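Local coordinates for protein dermonecrotic toxin (Pasteurella multocida, PDB 2EBF) that acts as a potent mitogenic, dermonecrotic toxin that induces bone resorption and is associated with severe progressive atrophic rhinitis in pigs, at residues E135-Q140 with D173-A178; L142-K147 with F177-T182. One frame throughout, in Å; residues are numbered along the deposited sequence.

Interaction 1: residues E135-Q140 with D173-A178; sequences EALKKQ and DLIRFA. With GLC (alpha-D-glucopyranose), chain C.
Two acceptors grip Lys139 NZ, Glu556 through a salt bridge and Gln143 OE1 through a hydrogen bond, and the next residue, Gln140, meets Ile175 across the helices. That contact is apolar and narrow, with 126 Å² buried in all. Ile175 carries it. Its CG1 lies anti to the carbonyl carbon (chi1 -71°), and chi2 near 166° extends the branch so that CD1 comes within 4.0 Å of Gln140 CB. The same methyl approaches Leu137 CD1 at 4.3 Å, a meeting of branch ends. Gln140 therefore contributes its aliphatic root.

This is helix-on-helix contact in the N-terminal part of the toxin's C-terminal fragment, where residues 54-180 run through seven helices without a strand. Helix 151-164 backs the pair, Ala159 touching Leu137 and Leu155 touching Ile175.

Away from the side on which Ile175 meets Gln140 and Leu137, Arg176 NH1 and Asp173 OD1 form a 2.8 Å salt bridge one helical turn apart. The bond is bent, with 139° at the hydrogen, and the donor reaches OD1 from above the carboxylate plane rather than within it. Arg176 NH2 has a second partner, the carbonyl oxygen of Thr553, so two of the guanidinium nitrogens have acceptors. On another side of helix 135-143 sits a bound glucose, with its C6 lying 3.7 Å from Lys139 O.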
ATOM      1  N   GLU A 135      -2.007 -15.561 -17.181  1.00 31.51           N
ATOM      2  CA  GLU A 135      -0.766 -15.432 -17.968  1.00 31.91           C
ATOM      3  C   GLU A 135      -0.137 -14.036 -17.946  1.00 31.30           C
ATOM      4  O   GLU A 135       1.076 -13.901 -17.767  1.00 31.50           O
ATOM      5  CB  GLU A 135      -0.958 -15.884 -19.426  1.00 32.62           C
ATOM      6  CG  GLU A 135      -0.803 -17.390 -19.647  1.00 36.34           C
ATOM      7  CD  GLU A 135       0.606 -17.889 -19.349  1.00 39.79           C
ATOM      8  OE1 GLU A 135       1.563 -17.452 -20.024  1.00 41.96           O
ATOM      9  OE2 GLU A 135       0.752 -18.721 -18.440  1.00 39.30           O
ATOM     10  N   ALA A 136      -0.947 -13.004 -18.147  1.00 30.79           N
ATOM     11  CA  ALA A 136      -0.413 -11.648 -18.248  1.00 30.46           C
ATOM     12  C   ALA A 136       0.100 -11.195 -16.887  1.00 29.99           C
ATOM     13  O   ALA A 136       1.125 -10.527 -16.797  1.00 30.06           O
ATOM     14  CB  ALA A 136      -1.467 -10.691 -18.787  1.00 30.90           C
ATOM     15  N   LEU A 137      -0.622 -11.573 -15.835  1.00 29.79           N
ATOM     16  CA  LEU A 137      -0.210 -11.290 -14.457  1.00 29.41           C
ATOM     17  C   LEU A 137       1.100 -11.976 -14.106  1.00 28.83           C
ATOM     18  O   LEU A 137       2.012 -11.354 -13.561  1.00 29.00           O
ATOM     19  CB  LEU A 137      -1.295 -11.746 -13.495  1.00 29.96           C
ATOM     20  CG  LEU A 137      -1.034 -11.533 -12.001  1.00 31.22           C
ATOM     21  CD1 LEU A 137      -1.148 -10.053 -11.645  1.00 30.25           C
ATOM     22  CD2 LEU A 137      -2.050 -12.336 -11.237  1.00 31.42           C
ATOM     23  N   LYS A 138       1.174 -13.269 -14.402  1.00 28.50           N
ATOM     24  CA  LYS A 138       2.380 -14.059 -14.180  1.00 28.29           C
ATOM     25  C   LYS A 138       3.587 -13.399 -14.841  1.00 28.18           C
ATOM     26  O   LYS A 138       4.618 -13.239 -14.208  1.00 27.75           O
ATOM     27  CB  LYS A 138       2.194 -15.476 -14.737  1.00 28.12           C
ATOM     28  CG  LYS A 138       3.422 -16.383 -14.609  1.00 28.31           C
ATOM     29  CD  LYS A 138       3.151 -17.715 -15.311  1.00 28.50           C
ATOM     30  CE  LYS A 138       4.386 -18.600 -15.325  1.00 30.75           C
ATOM     31  NZ  LYS A 138       4.080 -19.931 -15.947  1.00 29.25           N
ATOM     32  N   LYS A 139       3.454 -13.016 -16.112  1.00 28.13           N
ATOM     33  CA  LYS A 139       4.580 -12.430 -16.826  1.00 28.32           C
ATOM     34  C   LYS A 139       5.068 -11.158 -16.131  1.00 27.69           C
ATOM     35  O   LYS A 139       6.274 -10.959 -15.982  1.00 27.23           O
ATOM     36  CB  LYS A 139       4.234 -12.140 -18.295  1.00 29.06           C
ATOM     37  CG  LYS A 139       5.468 -11.824 -19.158  1.00 29.57           C
ATOM     38  CD  LYS A 139       5.121 -11.705 -20.636  1.00 30.11           C
ATOM     39  CE  LYS A 139       6.375 -11.755 -21.517  1.00 31.39           C
ATOM     40  NZ  LYS A 139       7.119 -10.476 -21.510  1.00 31.13           N
ATOM     41  N   GLN A 140       4.136 -10.306 -15.709  1.00 26.70           N
ATOM     42  CA  GLN A 140       4.502  -9.006 -15.161  1.00 26.71           C
ATOM     43  C   GLN A 140       5.222  -9.210 -13.825  1.00 26.90           C
ATOM     44  O   GLN A 140       6.292  -8.631 -13.576  1.00 27.15           O
ATOM     45  CB  GLN A 140       3.260  -8.126 -14.986  1.00 26.92           C
ATOM     46  CG  GLN A 140       2.746  -7.501 -16.299  1.00 26.82           C
ATOM     47  CD  GLN A 140       3.888  -6.948 -17.141  1.00 27.28           C
ATOM     48  OE1 GLN A 140       4.149  -7.419 -18.248  1.00 30.32           O
ATOM     49  NE2 GLN A 140       4.591  -5.974 -16.600  1.00 26.29           N
ATOM     50  N   ASP A 173      -1.170  -0.910 -10.998  1.00 27.12           N
ATOM     51  CA  ASP A 173      -0.413   0.267 -10.584  1.00 26.75           C
ATOM     52  C   ASP A 173       0.663  -0.078  -9.544  1.00 26.99           C
ATOM     53  O   ASP A 173       1.717   0.543  -9.529  1.00 26.56           O
ATOM     54  CB  ASP A 173      -1.350   1.357 -10.071  1.00 26.49           C
ATOM     55  CG  ASP A 173      -2.100   2.056 -11.186  1.00 27.08           C
ATOM     56  OD1 ASP A 173      -1.543   2.216 -12.301  1.00 26.70           O
ATOM     57  OD2 ASP A 173      -3.254   2.446 -10.945  1.00 30.59           O
ATOM     58  N   LEU A 174       0.400  -1.056  -8.680  1.00 27.52           N
ATOM     59  CA  LEU A 174       1.434  -1.496  -7.720  1.00 27.98           C
ATOM     60  C   LEU A 174       2.590  -2.194  -8.460  1.00 28.18           C
ATOM     61  O   LEU A 174       3.757  -2.065  -8.074  1.00 27.91           O
ATOM     62  CB  LEU A 174       0.851  -2.351  -6.589  1.00 27.71           C
ATOM     63  CG  LEU A 174       0.147  -1.571  -5.462  1.00 28.09           C
ATOM     64  CD1 LEU A 174      -0.900  -2.417  -4.738  1.00 28.41           C
ATOM     65  CD2 LEU A 174       1.149  -0.987  -4.456  1.00 27.20           C
ATOM     66  N   ILE A 175       2.263  -2.898  -9.548  1.00 28.10           N
ATOM     67  CA  ILE A 175       3.296  -3.446 -10.437  1.00 28.07           C
ATOM     68  C   ILE A 175       4.102  -2.314 -11.084  1.00 28.19           C
ATOM     69  O   ILE A 175       5.327  -2.379 -11.119  1.00 27.80           O
ATOM     70  CB  ILE A 175       2.700  -4.392 -11.521  1.00 28.26           C
ATOM     71  CG1 ILE A 175       2.233  -5.706 -10.881  1.00 28.61           C
ATOM     72  CG2 ILE A 175       3.709  -4.640 -12.668  1.00 28.87           C
ATOM     73  CD1 ILE A 175       1.331  -6.573 -11.806  1.00 27.70           C
ATOM     74  N   ARG A 176       3.422  -1.278 -11.580  1.00 27.92           N
ATOM     75  CA  ARG A 176       4.127  -0.145 -12.193  1.00 27.94           C
ATOM     76  C   ARG A 176       5.099   0.513 -11.206  1.00 27.84           C
ATOM     77  O   ARG A 176       6.237   0.833 -11.566  1.00 27.59           O
ATOM     78  CB  ARG A 176       3.144   0.884 -12.756  1.00 27.81           C
ATOM     79  CG  ARG A 176       2.214   0.324 -13.814  1.00 27.90           C
ATOM     80  CD  ARG A 176       1.377   1.433 -14.420  1.00 30.04           C
ATOM     81  NE  ARG A 176       0.730   1.034 -15.667  1.00 32.26           N
ATOM     82  CZ  ARG A 176      -0.560   0.736 -15.794  1.00 33.01           C
ATOM     83  NH1 ARG A 176      -1.380   0.789 -14.751  1.00 32.50           N
ATOM     84  NH2 ARG A 176      -1.034   0.405 -16.989  1.00 36.81           N
ATOM     85  N   PHE A 177       4.644   0.703  -9.966  1.00 27.10           N
ATOM     86  CA  PHE A 177       5.508   1.199  -8.886  1.00 26.86           C
ATOM     87  C   PHE A 177       6.739   0.313  -8.692  1.00 26.99           C
ATOM     88  O   PHE A 177       7.861   0.818  -8.631  1.00 26.53           O
ATOM     89  CB  PHE A 177       4.716   1.317  -7.573  1.00 26.40           C
ATOM     90  CG  PHE A 177       5.583   1.538  -6.343  1.00 25.19           C
ATOM     91  CD1 PHE A 177       6.283   2.723  -6.174  1.00 23.32           C
ATOM     92  CD2 PHE A 177       5.681   0.551  -5.365  1.00 24.18           C
ATOM     93  CE1 PHE A 177       7.086   2.931  -5.053  1.00 25.73           C
ATOM     94  CE2 PHE A 177       6.466   0.746  -4.231  1.00 25.07           C
ATOM     95  CZ  PHE A 177       7.173   1.939  -4.076  1.00 25.12           C
ATOM     96  N   ALA A 178       6.519  -1.005  -8.597  1.00 27.07           N
ATOM     97  CA  ALA A 178       7.600  -1.967  -8.348  1.00 27.69           C
ATOM     98  C   ALA A 178       8.640  -1.918  -9.456  1.00 27.86           C
ATOM     99  O   ALA A 178       9.840  -1.929  -9.187  1.00 28.12           O
ATOM    100  CB  ALA A 178       7.044  -3.384  -8.214  1.00 26.86           C
TER
HETATM  101  C1  GLC C   1      11.129 -15.878 -16.296  1.00 45.13           C
HETATM  102  C2  GLC C   1      11.132 -16.846 -17.480  1.00 45.20           C
HETATM  103  C3  GLC C   1      10.575 -16.174 -18.737  1.00 45.01           C
HETATM  104  C4  GLC C   1       9.213 -15.515 -18.473  1.00 44.40           C
HETATM  105  C5  GLC C   1       9.232 -14.644 -17.205  1.00 44.05           C
HETATM  106  C6  GLC C   1       7.827 -14.218 -16.794  1.00 42.39           C
HETATM  107  O2  GLC C   1      12.479 -17.259 -17.728  1.00 45.59           O
HETATM  108  O3  GLC C   1      10.464 -17.137 -19.794  1.00 44.80           O
HETATM  109  O4  GLC C   1       8.829 -14.727 -19.609  1.00 44.18           O
HETATM  110  O5  GLC C   1       9.813 -15.343 -16.092  1.00 44.70           O
HETATM  111  O6  GLC C   1       7.070 -15.382 -16.423  1.00 41.66           O

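Interaction 2: residues L142-K147 with F177-T182; sequences LQIPNK and FALQDT. With GLC (alpha-D-glucopyranose), chain B; GLC (alpha-D-glucopyranose), chain C.
Helix 135-143 gives way to an extended loop at Ile144 (psi 126°), which brings its CA to 6.8 Å from the CA of Leu179, close to the end of helix 171-180. Ile144 then meets two successive residues of that helix with two atoms of one branch: CG1 lies 3.9 Å from Leu179 CD2, and CD1 ends 4.1 Å from Ala178 CB. The side chains of Ile144 and Leu179 cross at about a right angle. At the last residue of the helix, Gln180 folds back and gives NE2 to Phe177 O, one turn earlier, at 2.9 Å, in the carbonyl plane and on a lone pair.

Sugar binding occupies a different side of the loop. The two glucose units, 1,1-linked as in trehalose, rest against Leu142 and Gln143, whose CG comes within 3.6 Å of O2 of the chain B glucose. Lys147 runs straight until a bend at chi4 (65°) turns NZ to the ring oxygen O5 of that glucose, at 3.0 Å; Asp103 forms a salt bridge with the same NZ. Polar bonds of Asn146, Lys147 and Asp181 thus surround an Ile144 link that rests on apolar contacts, so its strength probably comes from close fit and burial.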
ATOM      1  N   LEU A 142       6.565 -12.159 -12.386  1.00 27.05           N
ATOM      2  CA  LEU A 142       7.801 -12.943 -12.452  1.00 27.83           C
ATOM      3  C   LEU A 142       8.958 -12.315 -13.257  1.00 28.10           C
ATOM      4  O   LEU A 142      10.080 -12.829 -13.236  1.00 28.54           O
ATOM      5  CB  LEU A 142       7.513 -14.380 -12.910  1.00 27.56           C
ATOM      6  CG  LEU A 142       6.617 -15.237 -12.002  1.00 28.76           C
ATOM      7  CD1 LEU A 142       6.530 -16.670 -12.536  1.00 28.39           C
ATOM      8  CD2 LEU A 142       7.107 -15.237 -10.562  1.00 29.33           C
ATOM      9  N   GLN A 143       8.703 -11.209 -13.948  1.00 28.76           N
ATOM     10  CA  GLN A 143       9.783 -10.448 -14.590  1.00 29.36           C
ATOM     11  C   GLN A 143      10.546  -9.579 -13.571  1.00 29.14           C
ATOM     12  O   GLN A 143      11.702  -9.203 -13.813  1.00 29.01           O
ATOM     13  CB  GLN A 143       9.263  -9.611 -15.773  1.00 29.65           C
ATOM     14  CG  GLN A 143       9.134 -10.439 -17.062  1.00 29.44           C
ATOM     15  CD  GLN A 143       8.525  -9.713 -18.258  1.00 31.18           C
ATOM     16  OE1 GLN A 143       8.646 -10.203 -19.385  1.00 31.67           O
ATOM     17  NE2 GLN A 143       7.865  -8.565 -18.031  1.00 31.30           N
ATOM     18  N   ILE A 144       9.910  -9.255 -12.444  1.00 28.63           N
ATOM     19  CA  ILE A 144      10.588  -8.514 -11.372  1.00 29.28           C
ATOM     20  C   ILE A 144      11.717  -9.384 -10.780  1.00 28.73           C
ATOM     21  O   ILE A 144      11.470 -10.513 -10.374  1.00 28.87           O
ATOM     22  CB  ILE A 144       9.602  -8.071 -10.246  1.00 29.03           C
ATOM     23  CG1 ILE A 144       8.423  -7.296 -10.845  1.00 30.19           C
ATOM     24  CG2 ILE A 144      10.324  -7.221  -9.178  1.00 29.55           C
ATOM     25  CD1 ILE A 144       7.237  -7.120  -9.898  1.00 30.30           C
ATOM     26  N   PRO A 145      12.960  -8.858 -10.736  1.00 28.45           N
ATOM     27  CA  PRO A 145      14.091  -9.622 -10.193  1.00 28.15           C
ATOM     28  C   PRO A 145      13.864  -9.966  -8.721  1.00 27.56           C
ATOM     29  O   PRO A 145      13.066  -9.309  -8.070  1.00 27.79           O
ATOM     30  CB  PRO A 145      15.275  -8.649 -10.334  1.00 27.81           C
ATOM     31  CG  PRO A 145      14.837  -7.675 -11.415  1.00 29.13           C
ATOM     32  CD  PRO A 145      13.370  -7.514 -11.192  1.00 28.42           C
ATOM     33  N   ASN A 146      14.565 -10.987  -8.222  1.00 27.03           N
ATOM     34  CA  ASN A 146      14.493 -11.426  -6.816  1.00 26.84           C
ATOM     35  C   ASN A 146      13.080 -11.873  -6.440  1.00 26.96           C
ATOM     36  O   ASN A 146      12.379 -11.200  -5.669  1.00 27.06           O
ATOM     37  CB  ASN A 146      14.962 -10.339  -5.843  1.00 26.67           C
ATOM     38  CG  ASN A 146      16.060  -9.453  -6.418  1.00 25.92           C
ATOM     39  OD1 ASN A 146      17.114  -9.928  -6.854  1.00 25.90           O
ATOM     40  ND2 ASN A 146      15.813  -8.158  -6.413  1.00 25.37           N
ATOM     41  N   LYS A 147      12.671 -13.011  -6.994  1.00 26.67           N
ATOM     42  CA  LYS A 147      11.332 -13.547  -6.772  1.00 26.63           C
ATOM     43  C   LYS A 147      11.014 -13.802  -5.313  1.00 26.16           C
ATOM     44  O   LYS A 147       9.840 -13.864  -4.944  1.00 26.29           O
ATOM     45  CB  LYS A 147      11.138 -14.834  -7.558  1.00 26.58           C
ATOM     46  CG  LYS A 147      11.200 -14.638  -9.061  1.00 27.26           C
ATOM     47  CD  LYS A 147      10.966 -15.950  -9.778  1.00 28.68           C
ATOM     48  CE  LYS A 147      10.945 -15.753 -11.300  1.00 30.11           C
ATOM     49  NZ  LYS A 147      12.270 -15.298 -11.814  1.00 30.76           N
ATOM     50  N   PHE A 177       4.644   0.703  -9.966  1.00 27.10           N
ATOM     51  CA  PHE A 177       5.508   1.199  -8.886  1.00 26.86           C
ATOM     52  C   PHE A 177       6.739   0.313  -8.692  1.00 26.99           C
ATOM     53  O   PHE A 177       7.861   0.818  -8.631  1.00 26.53           O
ATOM     54  CB  PHE A 177       4.716   1.317  -7.573  1.00 26.40           C
ATOM     55  CG  PHE A 177       5.583   1.538  -6.343  1.00 25.19           C
ATOM     56  CD1 PHE A 177       6.283   2.723  -6.174  1.00 23.32           C
ATOM     57  CD2 PHE A 177       5.681   0.551  -5.365  1.00 24.18           C
ATOM     58  CE1 PHE A 177       7.086   2.931  -5.053  1.00 25.73           C
ATOM     59  CE2 PHE A 177       6.466   0.746  -4.231  1.00 25.07           C
ATOM     60  CZ  PHE A 177       7.173   1.939  -4.076  1.00 25.12           C
ATOM     61  N   ALA A 178       6.519  -1.005  -8.597  1.00 27.07           N
ATOM     62  CA  ALA A 178       7.600  -1.967  -8.348  1.00 27.69           C
ATOM     63  C   ALA A 178       8.640  -1.918  -9.456  1.00 27.86           C
ATOM     64  O   ALA A 178       9.840  -1.929  -9.187  1.00 28.12           O
ATOM     65  CB  ALA A 178       7.044  -3.384  -8.214  1.00 26.86           C
ATOM     66  N   LEU A 179       8.168  -1.833 -10.700  1.00 27.93           N
ATOM     67  CA  LEU A 179       9.044  -1.868 -11.879  1.00 28.72           C
ATOM     68  C   LEU A 179       9.982  -0.668 -11.996  1.00 29.07           C
ATOM     69  O   LEU A 179      11.082  -0.776 -12.547  1.00 29.31           O
ATOM     70  CB  LEU A 179       8.208  -1.983 -13.161  1.00 28.58           C
ATOM     71  CG  LEU A 179       7.480  -3.302 -13.441  1.00 28.92           C
ATOM     72  CD1 LEU A 179       6.654  -3.168 -14.724  1.00 29.80           C
ATOM     73  CD2 LEU A 179       8.454  -4.462 -13.558  1.00 30.78           C
ATOM     74  N   GLN A 180       9.537   0.479 -11.500  1.00 29.39           N
ATOM     75  CA  GLN A 180      10.345   1.694 -11.542  1.00 29.57           C
ATOM     76  C   GLN A 180      11.179   1.901 -10.278  1.00 29.32           C
ATOM     77  O   GLN A 180      12.165   2.626 -10.302  1.00 29.91           O
ATOM     78  CB  GLN A 180       9.466   2.927 -11.841  1.00 29.70           C
ATOM     79  CG  GLN A 180       8.427   3.280 -10.760  1.00 31.07           C
ATOM     80  CD  GLN A 180       9.024   4.017  -9.567  1.00 31.40           C
ATOM     81  OE1 GLN A 180       9.794   4.981  -9.732  1.00 33.40           O
ATOM     82  NE2 GLN A 180       8.679   3.569  -8.357  1.00 27.39           N
ATOM     83  N   ASP A 181      10.785   1.273  -9.178  1.00 28.59           N
ATOM     84  CA  ASP A 181      11.467   1.481  -7.904  1.00 28.40           C
ATOM     85  C   ASP A 181      12.933   1.016  -7.925  1.00 28.33           C
ATOM     86  O   ASP A 181      13.224  -0.114  -8.305  1.00 28.30           O
ATOM     87  CB  ASP A 181      10.681   0.818  -6.777  1.00 28.26           C
ATOM     88  CG  ASP A 181      11.275   1.087  -5.420  1.00 28.48           C
ATOM     89  OD1 ASP A 181      12.200   0.349  -5.041  1.00 29.54           O
ATOM     90  OD2 ASP A 181      10.812   2.020  -4.724  1.00 29.61           O
ATOM     91  N   THR A 182      13.852   1.897  -7.525  1.00 28.64           N
ATOM     92  CA  THR A 182      15.295   1.594  -7.626  1.00 28.91           C
ATOM     93  C   THR A 182      15.775   0.455  -6.720  1.00 29.08           C
ATOM     94  O   THR A 182      16.890  -0.056  -6.897  1.00 29.23           O
ATOM     95  CB  THR A 182      16.190   2.838  -7.401  1.00 29.24           C
ATOM     96  OG1 THR A 182      16.066   3.293  -6.048  1.00 30.66           O
ATOM     97  CG2 THR A 182      15.811   3.963  -8.364  1.00 29.64           C
TER
HETATM   98  C1  GLC B   2      12.493 -14.069 -15.435  1.00 45.24           C
HETATM   99  C2  GLC B   2      13.237 -12.839 -15.952  1.00 45.23           C
HETATM  100  C3  GLC B   2      14.503 -13.284 -16.695  1.00 45.51           C
HETATM  101  C4  GLC B   2      15.385 -14.148 -15.796  1.00 45.92           C
HETATM  102  C5  GLC B   2      14.583 -15.303 -15.184  1.00 45.05           C
HETATM  103  C6  GLC B   2      15.386 -16.008 -14.098  1.00 45.05           C
HETATM  104  O1  GLC B   2      12.071 -14.836 -16.565  1.00 44.52           O
HETATM  105  O2  GLC B   2      12.377 -12.080 -16.813  1.00 44.04           O
HETATM  106  O3  GLC B   2      15.263 -12.173 -17.171  1.00 45.77           O
HETATM  107  O4  GLC B   2      16.493 -14.657 -16.563  1.00 46.56           O
HETATM  108  O5  GLC B   2      13.366 -14.835 -14.583  1.00 44.92           O
HETATM  109  O6  GLC B   2      15.649 -15.071 -13.046  1.00 44.25           O
HETATM  110  C1  GLC C   1      11.129 -15.878 -16.296  1.00 45.13           C
HETATM  111  C2  GLC C   1      11.132 -16.846 -17.480  1.00 45.20           C
HETATM  112  C3  GLC C   1      10.575 -16.174 -18.737  1.00 45.01           C
HETATM  113  C4  GLC C   1       9.213 -15.515 -18.473  1.00 44.40           C
HETATM  114  C5  GLC C   1       9.232 -14.644 -17.205  1.00 44.05           C
HETATM  115  C6  GLC C   1       7.827 -14.218 -16.794  1.00 42.39           C
HETATM  116  O2  GLC C   1      12.479 -17.259 -17.728  1.00 45.59           O
HETATM  117  O3  GLC C   1      10.464 -17.137 -19.794  1.00 44.80           O
HETATM  118  O4  GLC C   1       8.829 -14.727 -19.609  1.00 44.18           O
HETATM  119  O5  GLC C   1       9.813 -15.343 -16.092  1.00 44.70           O
HETATM  120  O6  GLC C   1       7.070 -15.382 -16.423  1.00 41.66           O

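How the interactions relate
Interactions 1 and 2 are successive steps along one helix pair, illustrating how a single packing seam can be continued past a helix end. Their centres are 9 Å apart. Interaction 1 joins helix 135-143 to helix 171-180, with helix 151-164 between them in sequence, and interaction 2 continues through Ile144 just past the end of the first. Both partners run forward together: 135-140 meets 173-178, then 142-147 meets 177-182, and the second segments share Phe177 and Ala178. Gln140 NE2 packs 4.0 Å from Leu179 CD1, linking the two contacts directly. The pocket of the two-glucose glycan draws on Lys138, Lys139, Leu142, Gln143 and Lys147, with Asp103, so residues 138-147 serve a sugar site and an interhelical seam at once.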